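Local coordinates for UPF0141 protein yjdB (Campylobacter jejuni subsp. jejuni HB93-13, PDB 4TN0) that acts as a periplasmic phosphoethanolamine transferase required for polymyxin resistance and motility, probably working through a zinc-dependent phosphoenzyme, at residues N179-C184 with G235-G240; Q154-P159 with N191-T196; V93-G98 with D116-K121. All blocks are in the same frame, centred on the assembly; numbering follows the deposited sequence.

Contact 1: residues N179-C184 with G235-G240; sequences NELSKC and GIYLHG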
# COMPACT_ATOMS: atom_id res chain seq x y z
N ASN A 179 8.49 -12.41 20.39
CA ASN A 179 9.10 -12.51 19.07
C ASN A 179 9.52 -13.99 18.77
O ASN A 179 10.00 -14.31 17.69
CB ASN A 179 10.26 -11.52 18.98
CG ASN A 179 11.37 -11.85 19.91
OD1 ASN A 179 11.15 -12.39 20.99
ND2 ASN A 179 12.58 -11.43 19.55
N GLU A 180 9.47 -14.82 19.80
CA GLU A 180 9.85 -16.23 19.75
C GLU A 180 8.68 -17.07 19.25
O GLU A 180 8.06 -17.84 19.99
CB GLU A 180 10.31 -16.63 21.16
CG GLU A 180 11.51 -15.77 21.58
CD GLU A 180 12.10 -16.08 22.96
OE1 GLU A 180 11.65 -17.02 23.63
OE2 GLU A 180 13.08 -15.41 23.35
N LEU A 181 8.39 -16.89 17.97
CA LEU A 181 7.14 -17.32 17.35
C LEU A 181 6.89 -18.79 17.40
O LEU A 181 5.73 -19.21 17.50
CB LEU A 181 7.11 -16.87 15.89
CG LEU A 181 7.34 -15.39 15.67
CD1 LEU A 181 7.18 -15.08 14.18
CD2 LEU A 181 6.34 -14.61 16.51
N SER A 182 7.93 -19.61 17.33
CA SER A 182 7.62 -21.04 17.26
C SER A 182 7.13 -21.59 18.61
O SER A 182 6.48 -22.63 18.65
CB SER A 182 8.80 -21.86 16.76
OG SER A 182 9.93 -21.74 17.59
N LYS A 183 7.35 -20.85 19.69
CA LYS A 183 6.85 -21.29 21.01
C LYS A 183 5.33 -21.17 21.14
O LYS A 183 4.71 -21.94 21.86
CB LYS A 183 7.51 -20.47 22.13
CG LYS A 183 9.01 -20.67 22.19
CD LYS A 183 9.67 -19.81 23.22
CE LYS A 183 11.10 -20.26 23.40
NZ LYS A 183 11.93 -19.39 24.29
N CYS A 184 4.73 -20.28 20.36
CA CYS A 184 3.30 -19.99 20.45
C CYS A 184 2.44 -21.06 19.76
O CYS A 184 2.85 -21.65 18.76
CB CYS A 184 2.98 -18.63 19.82
SG CYS A 184 3.48 -17.16 20.77
N GLY A 235 6.67 -24.87 8.27
CA GLY A 235 7.88 -24.47 8.96
C GLY A 235 8.47 -23.13 8.53
O GLY A 235 9.56 -22.74 8.96
N ILE A 236 7.78 -22.41 7.67
CA ILE A 236 8.32 -21.14 7.22
C ILE A 236 7.80 -20.00 8.07
O ILE A 236 6.61 -19.90 8.33
CB ILE A 236 7.99 -20.89 5.73
CG1 ILE A 236 8.32 -22.14 4.90
CG2 ILE A 236 8.73 -19.66 5.22
CD1 ILE A 236 7.41 -22.29 3.68
N TYR A 237 8.72 -19.15 8.54
CA TYR A 237 8.35 -17.89 9.21
C TYR A 237 8.85 -16.67 8.46
O TYR A 237 9.76 -16.76 7.62
CB TYR A 237 8.88 -17.86 10.65
CG TYR A 237 8.25 -18.91 11.51
CD1 TYR A 237 7.11 -18.61 12.23
CD2 TYR A 237 8.75 -20.20 11.54
CE1 TYR A 237 6.49 -19.56 13.02
CE2 TYR A 237 8.13 -21.19 12.34
CZ TYR A 237 7.00 -20.86 13.07
OH TYR A 237 6.36 -21.79 13.85
N LEU A 238 8.25 -15.53 8.80
CA LEU A 238 8.64 -14.23 8.27
C LEU A 238 8.51 -14.20 6.73
O LEU A 238 7.53 -14.70 6.16
CB LEU A 238 10.05 -13.89 8.74
CG LEU A 238 10.11 -13.99 10.28
CD1 LEU A 238 11.54 -13.92 10.78
CD2 LEU A 238 9.22 -13.03 11.08
N HIS A 239 9.44 -13.56 6.04
CA HIS A 239 9.28 -13.49 4.60
C HIS A 239 10.61 -13.56 3.90
O HIS A 239 11.54 -14.17 4.41
CB HIS A 239 8.53 -12.22 4.20
CG HIS A 239 9.06 -10.98 4.84
ND1 HIS A 239 8.65 -10.55 6.09
CD2 HIS A 239 9.96 -10.07 4.41
CE1 HIS A 239 9.28 -9.42 6.39
NE2 HIS A 239 10.08 -9.11 5.39
N GLY A 240 10.68 -12.95 2.72
CA GLY A 240 11.93 -12.88 2.00
C GLY A 240 12.39 -14.17 1.33
O GLY A 240 13.55 -14.26 0.93
O HOH W 1 5.11 -23.88 16.23
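Leu-181 and Tyr-237 form the apolar part of this contact, their side chains running past each other in opposite directions. Leu-181 CB lies 4.0 Å from Tyr-237 CE1, and the CD1 branch of the leucine reaches the neighbouring ring carbon, Tyr-237 CD1. A second apolar touch carries that same branch on to the next residue, Leu-181 CD1 meeting Leu-238 CD2 at 4.2 Å. The backbone of the short strand 237-238 turns Tyr-237 toward the loop, and with CG opposite the carbonyl carbon (chi1 -65°) the ring lies beside Leu-181.

The polar part lies at the phenol end of the ring. Tyr-237 OH rests against the backbone of Ser-182, 3.7 Å from its CA, without a direct hydrogen bond between the segments. Instead a water donates to Ser-182 O at 3.0 Å and meets Tyr-237 OH only weakly.

A covalent link braces the loop: Cys-184 is in a disulfide with Cys-176. On the opposing segment, His-239 bonds to Glu-229 and to a phosphate oxygen of the phosphothreonine at position 65. With the Leu-238 side chain about 10 Å from the bound zinc ion, the arrangement belongs to the surroundings of an alkaline phosphatase-like metal site that carries a phosphorylated threonine.

Contact 2: residues Q154-P159 with N191-T196; sequences QGSHGP and NTYDNT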
# COMPACT_ATOMS: atom_id res chain seq x y z
N GLN A 154 4.20 0.82 9.34
CA GLN A 154 4.90 -0.29 9.97
C GLN A 154 3.99 -1.53 9.84
O GLN A 154 4.48 -2.68 9.75
CB GLN A 154 5.22 0.02 11.44
CG GLN A 154 6.12 -0.98 12.17
CD GLN A 154 7.59 -0.96 11.76
OE1 GLN A 154 7.95 -0.58 10.64
NE2 GLN A 154 8.45 -1.38 12.67
N GLY A 155 2.68 -1.29 9.82
CA GLY A 155 1.71 -2.32 9.49
C GLY A 155 1.81 -3.57 10.36
O GLY A 155 1.55 -3.52 11.55
N SER A 156 2.15 -4.68 9.73
CA SER A 156 2.26 -5.97 10.40
C SER A 156 3.70 -6.45 10.58
O SER A 156 3.92 -7.65 10.68
CB SER A 156 1.51 -7.03 9.60
OG SER A 156 0.12 -6.78 9.50
N HIS A 157 4.68 -5.55 10.62
CA HIS A 157 6.08 -5.94 10.69
C HIS A 157 6.30 -6.96 11.81
O HIS A 157 5.78 -6.79 12.90
CB HIS A 157 6.97 -4.71 10.93
CG HIS A 157 8.44 -5.02 10.96
ND1 HIS A 157 9.16 -5.11 12.13
CD2 HIS A 157 9.33 -5.23 9.95
CE1 HIS A 157 10.43 -5.38 11.86
NE2 HIS A 157 10.55 -5.46 10.54
N GLY A 158 7.00 -8.04 11.52
CA GLY A 158 7.28 -9.07 12.51
C GLY A 158 8.76 -9.11 12.83
O GLY A 158 9.54 -8.37 12.22
N PRO A 159 9.18 -9.97 13.77
CA PRO A 159 8.40 -10.96 14.54
C PRO A 159 7.61 -10.44 15.75
O PRO A 159 6.78 -11.18 16.30
CB PRO A 159 9.48 -11.93 15.01
CG PRO A 159 10.68 -11.06 15.18
CD PRO A 159 10.63 -10.08 14.04
N ASN A 191 -4.02 -15.03 15.49
CA ASN A 191 -4.83 -13.99 16.11
C ASN A 191 -4.04 -12.69 16.18
O ASN A 191 -4.53 -11.63 15.81
CB ASN A 191 -5.27 -14.38 17.53
CG ASN A 191 -6.36 -15.45 17.55
OD1 ASN A 191 -7.08 -15.65 16.57
ND2 ASN A 191 -6.51 -16.10 18.70
N THR A 192 -2.80 -12.79 16.64
CA THR A 192 -1.94 -11.62 16.78
C THR A 192 -1.72 -10.94 15.44
O THR A 192 -1.75 -9.71 15.34
CB THR A 192 -0.58 -12.01 17.37
OG1 THR A 192 -0.78 -12.97 18.42
CG2 THR A 192 0.16 -10.80 17.90
N TYR A 193 -1.51 -11.76 14.41
CA TYR A 193 -1.27 -11.27 13.06
C TYR A 193 -2.52 -10.56 12.54
O TYR A 193 -2.41 -9.50 11.91
CB TYR A 193 -0.84 -12.43 12.13
CG TYR A 193 -0.57 -11.98 10.70
CD1 TYR A 193 0.61 -11.32 10.38
CD2 TYR A 193 -1.48 -12.24 9.68
CE1 TYR A 193 0.87 -10.88 9.08
CE2 TYR A 193 -1.22 -11.83 8.37
CZ TYR A 193 -0.05 -11.16 8.08
OH TYR A 193 0.21 -10.75 6.79
N ASP A 194 -3.68 -11.14 12.81
CA ASP A 194 -4.96 -10.59 12.39
C ASP A 194 -5.32 -9.28 13.09
O ASP A 194 -5.93 -8.36 12.48
CB ASP A 194 -6.07 -11.61 12.61
CG ASP A 194 -6.04 -12.72 11.59
OD1 ASP A 194 -5.28 -12.58 10.61
OD2 ASP A 194 -6.79 -13.70 11.73
N ASN A 195 -4.95 -9.17 14.36
CA ASN A 195 -5.11 -7.92 15.08
C ASN A 195 -4.37 -6.79 14.38
O ASN A 195 -4.89 -5.68 14.29
CB ASN A 195 -4.59 -8.03 16.52
CG ASN A 195 -5.50 -8.83 17.40
OD1 ASN A 195 -6.67 -9.04 17.09
ND2 ASN A 195 -4.95 -9.30 18.52
N THR A 196 -3.16 -7.06 13.90
CA THR A 196 -2.38 -6.04 13.22
C THR A 196 -3.09 -5.60 11.94
O THR A 196 -3.02 -4.44 11.56
CB THR A 196 -0.95 -6.52 12.85
OG1 THR A 196 -1.01 -7.50 11.80
CG2 THR A 196 -0.29 -7.10 14.03
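Tyr-193 and Thr-196, three residues apart on helix 186-211, receive the tight turn at Gln-154 to His-157, with Ser-156 touching both. Asn-191 O accepts the amide of Asn-195 at the start of this stretch of helix. Tyr-193 comes next. Its CG lies trans to the backbone N (chi1 -180°), bringing the ring alongside the serine, where Tyr-193 CE1 approaches Ser-156 CB obliquely at 3.9 Å. The phenol OH hydrogen-bonds the carbonyl O of Thr-27.

Asp-194 leaves the helix away from the turn, and its carboxylate hydrogen-bonds Asn-32 and Tyr-38. At Thr-196 the segments come closest: Ser-156 OG donates to the buried Thr-196 OG1 at 2.7 Å, which gives the turn a direct polar link to a side chain of the helix. Thr-196 OG1 also lies improbably close to Tyr-193 O, so a bond there is doubtful. Gly-155 O adds a van der Waals touch to Thr-196 CB at 4.1 Å.

Gly-155, at positive phi, makes the turn type II'. The turn follows strand 146-152, and Ser-156 shares backbone bonding with the zinc ligand Glu-26, just past the adjacent parallel strand 18-24. Helix 186-211 thus meets the loops that leave two neighbouring strands of the central sheet, through Ser-156 after 146-152 and through the Tyr-193 bond to Thr-27 after 18-24.

Contact 3: residues V93-G98 with D116-K121; sequences VLYKTG and DRLAYK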
# COMPACT_ATOMS: atom_id res chain seq x y z
N VAL A 93 8.42 11.68 -11.03
CA VAL A 93 7.66 12.12 -12.19
C VAL A 93 6.51 13.03 -11.78
O VAL A 93 6.31 14.07 -12.38
CB VAL A 93 7.12 10.94 -13.01
CG1 VAL A 93 6.29 11.45 -14.18
CG2 VAL A 93 8.29 10.12 -13.51
N LEU A 94 5.78 12.66 -10.72
CA LEU A 94 4.69 13.52 -10.27
C LEU A 94 5.21 14.85 -9.73
O LEU A 94 4.59 15.89 -9.95
CB LEU A 94 3.86 12.84 -9.20
CG LEU A 94 3.18 11.52 -9.55
CD1 LEU A 94 2.57 10.94 -8.28
CD2 LEU A 94 2.12 11.74 -10.59
N TYR A 95 6.35 14.82 -9.05
CA TYR A 95 6.93 16.03 -8.48
C TYR A 95 7.41 17.01 -9.54
O TYR A 95 7.16 18.20 -9.46
CB TYR A 95 8.10 15.70 -7.56
CG TYR A 95 8.85 16.90 -7.01
CD1 TYR A 95 8.53 17.45 -5.77
CD2 TYR A 95 9.90 17.48 -7.73
CE1 TYR A 95 9.23 18.54 -5.26
CE2 TYR A 95 10.60 18.57 -7.23
CZ TYR A 95 10.26 19.10 -6.00
OH TYR A 95 10.96 20.18 -5.51
N LYS A 96 8.12 16.48 -10.54
CA LYS A 96 8.70 17.33 -11.56
C LYS A 96 7.62 17.85 -12.51
O LYS A 96 7.85 18.77 -13.28
CB LYS A 96 9.80 16.57 -12.32
CG LYS A 96 9.31 15.56 -13.33
CD LYS A 96 10.48 14.83 -13.95
CE LYS A 96 10.03 13.97 -15.12
NZ LYS A 96 11.16 13.14 -15.58
N THR A 97 6.43 17.27 -12.38
CA THR A 97 5.30 17.57 -13.24
C THR A 97 4.31 18.47 -12.44
O THR A 97 3.18 18.76 -12.85
CB THR A 97 4.71 16.23 -13.75
OG1 THR A 97 5.48 15.79 -14.87
CG2 THR A 97 3.35 16.34 -14.20
N GLY A 98 4.78 18.94 -11.29
CA GLY A 98 4.07 19.97 -10.54
C GLY A 98 3.05 19.49 -9.53
O GLY A 98 2.41 20.31 -8.89
N ASP A 116 13.46 9.99 -1.39
CA ASP A 116 14.67 10.77 -1.15
C ASP A 116 14.69 12.18 -1.76
O ASP A 116 15.28 13.10 -1.20
CB ASP A 116 15.87 9.97 -1.66
CG ASP A 116 16.19 8.78 -0.75
OD1 ASP A 116 15.40 8.50 0.17
OD2 ASP A 116 17.24 8.14 -0.98
N ARG A 117 14.07 12.33 -2.92
CA ARG A 117 14.15 13.59 -3.63
C ARG A 117 12.84 14.38 -3.52
O ARG A 117 12.59 15.29 -4.30
CB ARG A 117 14.51 13.34 -5.10
CG ARG A 117 15.93 12.84 -5.32
CD ARG A 117 16.04 12.19 -6.69
NE ARG A 117 15.01 11.17 -6.81
CZ ARG A 117 15.15 9.93 -6.35
NH1 ARG A 117 14.17 9.04 -6.47
NH2 ARG A 117 16.29 9.57 -5.75
N LEU A 118 12.02 14.03 -2.53
CA LEU A 118 10.81 14.79 -2.29
C LEU A 118 11.13 15.93 -1.35
O LEU A 118 12.06 15.84 -0.55
CB LEU A 118 9.71 13.92 -1.71
CG LEU A 118 9.15 12.88 -2.68
CD1 LEU A 118 8.01 12.10 -2.03
CD2 LEU A 118 8.71 13.51 -3.98
N ALA A 119 10.36 17.01 -1.46
CA ALA A 119 10.62 18.18 -0.64
C ALA A 119 10.02 17.95 0.73
O ALA A 119 10.71 18.10 1.74
CB ALA A 119 10.04 19.42 -1.29
N TYR A 120 8.75 17.57 0.80
CA TYR A 120 8.17 17.37 2.12
C TYR A 120 7.95 15.88 2.45
O TYR A 120 6.97 15.25 2.02
CB TYR A 120 6.89 18.18 2.33
CG TYR A 120 6.60 18.26 3.83
CD1 TYR A 120 7.60 18.70 4.70
CD2 TYR A 120 5.33 17.99 4.36
CE1 TYR A 120 7.39 18.80 6.06
CE2 TYR A 120 5.11 18.11 5.74
CZ TYR A 120 6.15 18.52 6.58
OH TYR A 120 5.99 18.65 7.95
N LYS A 121 8.93 15.36 3.19
CA LYS A 121 9.02 13.98 3.66
C LYS A 121 9.30 14.00 5.17
O LYS A 121 9.92 14.94 5.70
CB LYS A 121 10.11 13.21 2.90
CG LYS A 121 11.47 13.87 3.02
CD LYS A 121 12.52 13.23 2.15
CE LYS A 121 13.79 14.08 2.22
NZ LYS A 121 14.88 13.56 1.35
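A single tyrosine, Tyr-95, provides the whole of the helix's share of this contact, and although it is a polar residue it meets the other segment through carbon alone. Its CB lies 4.2 Å from Leu-118 CD2, while farther out along the ring Tyr-95 CE1 stands 4.1 Å from Ala-119 CB. Both methyl groups approach the ring obliquely. The tyrosine CG is placed trans to the backbone N (chi1 175°), which extends the ring from the last turn of helix 90-96 across to the loop that leads into strand 120-123.

The two partners differ in setting. Leu-118 is buried and also rests on Ala-101 and Trp-103 of strand 100-105, so the base of the tyrosine joins an apolar layer continuous with the sheet. Ala-119 is exposed and offers only its methyl group, marking the outer border of the contact.

Each segment is held by bonds of its own. The helix stops in a Schellman motif with Gly-98 as the C-prime residue: Val-99 N bonds to Leu-94 O, and Gly-98 N to Tyr-95 O at 3.1 Å, so the residue that makes the contact also takes part in ending the helix. On the other segment the bond comes from a lysine side chain, Lys-121 NZ reaching back to Asp-116 O at 2.6 Å, above the carbonyl plane by 41°, and thereby tying the start of the loop to the strand. A salt bridge from Arg-117 to Asp-92 adds a charged link between loop and helix.

Chemically, then, the touch across the two segments is nonpolar and nondirectional, aliphatic and aromatic carbon fitting together at the border between the sheet-facing interior and solvent, whereas the directional bonds lie within the segments and the charged one runs between Arg-117 and Asp-92.

Contact 3 comes first along the chain and closes before the others open; contacts 2 and 1 then interleave, in the order 154-159, 179-184, 191-196, 235-240. Their centres are only 12 Å apart, and they touch where Leu-181 CD2 meets Pro-159 O at 3.5 Å. Helix 186-211, which carries one segment of contact 2, begins shortly after the loop of contact 1. Contact 3 lies on the other side of the chain's centre, about 38 Å from contact 1 and 31 Å from contact 2 between centres. Contacts 1 and 2 thus join loops, a short strand and a helix on the zinc side of the sulfatase-like fold, contact 3 the outermost strand 120-123 of the mixed sheet.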